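Side-chain contact in USG-1 protein homolog (Pseudomonas aeruginosa, PDB 2HJS), which is probably an NAD- or NADP-dependent oxidoreductase of the aspartate-semialdehyde dehydrogenase family, acting on aldehyde or oxo groups and forming a dimer: residues 144-149 against 224-229. Residues are numbered along the deposited sequence; the frame is centred on the assembly and turned at random.
Sequences PLLATL and ALLGER
Leu226 meets Leu146 just beyond helix 213-225: its CD2 lies 4.1 Å from Leu146 CD1, and the two side chains cross at about a right angle. Leu226, a buried residue, also packs on Cys139 and Leu142 of helix 133-145 and on Val114 of helix 112-115, whereas Leu146 is partly exposed. At Gly227 phi turns positive (68°), ending the helical run and bending the chain back, which brings Arg229 up to Leu146. There the backbone carbonyl does much of the touching: Arg229 O is 4.0 Å from Leu146 CD2 and 4.1 Å from Leu146 CD1, so both methyls approach the same oxygen. The guanidinium comes to the base of the leucine, NH2 standing 4.1 Å from Leu146 CB in an oblique approach, though the modelled placement of this exposed side chain is less certain. Leu146, also touching Ile230, is thus met at its methyls and at its CB. With just 182 Å² buried and van der Waals contacts alone linking the segments, the chemistry implies a small, non-directional contact between the turns that follow helices 133-145 and 213-225, apolar at Leu226 and of leucine against polar groups at Arg229; the partner subunit does not touch these segments.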
loop_
_atom_site.group_PDB
_atom_site.type_symbol
_atom_site.label_atom_id
_atom_site.label_comp_id
_atom_site.label_asym_id
_atom_site.label_seq_id
_atom_site.Cartn_x
_atom_site.Cartn_y
_atom_site.Cartn_z
ATOM N N PRO A 144 -10.843 17.880 -11.091
ATOM C CA PRO A 144 -10.244 19.162 -11.540
ATOM C C PRO A 144 -8.980 18.999 -12.405
ATOM O O PRO A 144 -8.678 19.854 -13.211
ATOM C CB PRO A 144 -9.927 19.902 -10.234
ATOM C CG PRO A 144 -10.044 18.902 -9.147
ATOM C CD PRO A 144 -10.805 17.715 -9.624
ATOM N N LEU A 145 -8.267 17.896 -12.247
ATOM C CA LEU A 145 -7.088 17.623 -13.055
ATOM C C LEU A 145 -7.422 17.265 -14.500
ATOM O O LEU A 145 -6.630 17.531 -15.408
ATOM C CB LEU A 145 -6.275 16.494 -12.426
ATOM C CG LEU A 145 -5.678 16.767 -11.053
ATOM C CD1 LEU A 145 -4.848 15.538 -10.593
ATOM C CD2 LEU A 145 -4.817 17.995 -11.132
ATOM N N LEU A 146 -8.600 16.688 -14.723
ATOM C CA LEU A 146 -8.938 16.154 -16.036
ATOM C C LEU A 146 -9.302 17.230 -17.041
ATOM O O LEU A 146 -9.406 16.949 -18.232
ATOM C CB LEU A 146 -10.021 15.084 -15.953
ATOM C CG LEU A 146 -9.597 13.864 -15.128
ATOM C CD1 LEU A 146 -10.777 12.933 -14.986
ATOM C CD2 LEU A 146 -8.362 13.118 -15.674
ATOM N N ALA A 147 -9.467 18.462 -16.571
ATOM C CA ALA A 147 -9.633 19.594 -17.482
ATOM C C ALA A 147 -8.326 19.922 -18.209
ATOM O O ALA A 147 -8.347 20.518 -19.284
ATOM C CB ALA A 147 -10.130 20.797 -16.739
ATOM N N THR A 148 -7.209 19.515 -17.606
ATOM C CA THR A 148 -5.866 19.838 -18.070
ATOM C C THR A 148 -5.123 18.597 -18.579
ATOM O O THR A 148 -4.402 18.679 -19.559
ATOM C CB THR A 148 -5.069 20.576 -16.938
ATOM O OG1 THR A 148 -5.401 21.975 -16.961
ATOM C CG2 THR A 148 -3.549 20.433 -17.084
ATOM N N LEU A 149 -5.311 17.459 -17.912
ATOM C CA LEU A 149 -4.617 16.215 -18.236
ATOM C C LEU A 149 -5.485 15.290 -19.067
ATOM O O LEU A 149 -6.677 15.153 -18.811
ATOM C CB LEU A 149 -4.218 15.473 -16.957
ATOM C CG LEU A 149 -3.331 16.200 -15.952
ATOM C CD1 LEU A 149 -2.989 15.284 -14.812
ATOM C CD2 LEU A 149 -2.057 16.762 -16.604
ATOM N N ALA A 224 -18.906 5.498 -13.640
ATOM C CA ALA A 224 -20.166 6.263 -13.678
ATOM C C ALA A 224 -19.904 7.743 -13.463
ATOM O O ALA A 224 -20.490 8.558 -14.139
ATOM C CB ALA A 224 -21.197 5.746 -12.698
ATOM N N LEU A 225 -18.993 8.077 -12.558
ATOM C CA LEU A 225 -18.721 9.469 -12.181
ATOM C C LEU A 225 -17.839 10.231 -13.166
ATOM O O LEU A 225 -18.109 11.393 -13.456
ATOM C CB LEU A 225 -18.065 9.529 -10.792
ATOM C CG LEU A 225 -18.932 9.194 -9.572
ATOM C CD1 LEU A 225 -18.071 8.699 -8.405
ATOM C CD2 LEU A 225 -19.781 10.392 -9.160
ATOM N N LEU A 226 -16.759 9.601 -13.630
ATOM C CA LEU A 226 -15.794 10.273 -14.489
ATOM C C LEU A 226 -16.053 9.918 -15.931
ATOM O O LEU A 226 -15.775 10.709 -16.825
ATOM C CB LEU A 226 -14.346 9.916 -14.123
ATOM C CG LEU A 226 -13.842 10.388 -12.754
ATOM C CD1 LEU A 226 -12.420 9.952 -12.556
ATOM C CD2 LEU A 226 -13.964 11.893 -12.580
ATOM N N GLY A 227 -16.588 8.726 -16.155
ATOM C CA GLY A 227 -17.021 8.327 -17.470
ATOM C C GLY A 227 -15.864 8.149 -18.419
ATOM O O GLY A 227 -14.912 7.410 -18.144
ATOM N N GLU A 228 -15.951 8.888 -19.520
ATOM C CA GLU A 228 -15.074 8.707 -20.661
ATOM C C GLU A 228 -13.772 9.483 -20.541
ATOM O O GLU A 228 -12.799 9.155 -21.229
ATOM C CB GLU A 228 -15.815 9.085 -21.950
ATOM C CG GLU A 228 -15.412 8.241 -23.144
ATOM C CD GLU A 228 -15.540 6.755 -22.864
ATOM O OE1 GLU A 228 -14.491 6.112 -22.607
ATOM O OE2 GLU A 228 -16.687 6.244 -22.882
ATOM N N ARG A 229 -13.740 10.478 -19.652
ATOM C CA ARG A 229 -12.539 11.311 -19.466
ATOM C C ARG A 229 -11.329 10.603 -18.864
ATOM O O ARG A 229 -10.275 11.219 -18.681
ATOM C CB ARG A 229 -12.852 12.617 -18.725
ATOM C CG ARG A 229 -13.996 12.528 -17.763
ATOM C CD ARG A 229 -14.870 13.775 -17.801
ATOM N NE ARG A 229 -14.214 14.923 -17.185
ATOM C CZ ARG A 229 -14.550 15.440 -16.005
ATOM N NH1 ARG A 229 -15.565 14.927 -15.302
ATOM N NH2 ARG A 229 -13.872 16.487 -15.534
#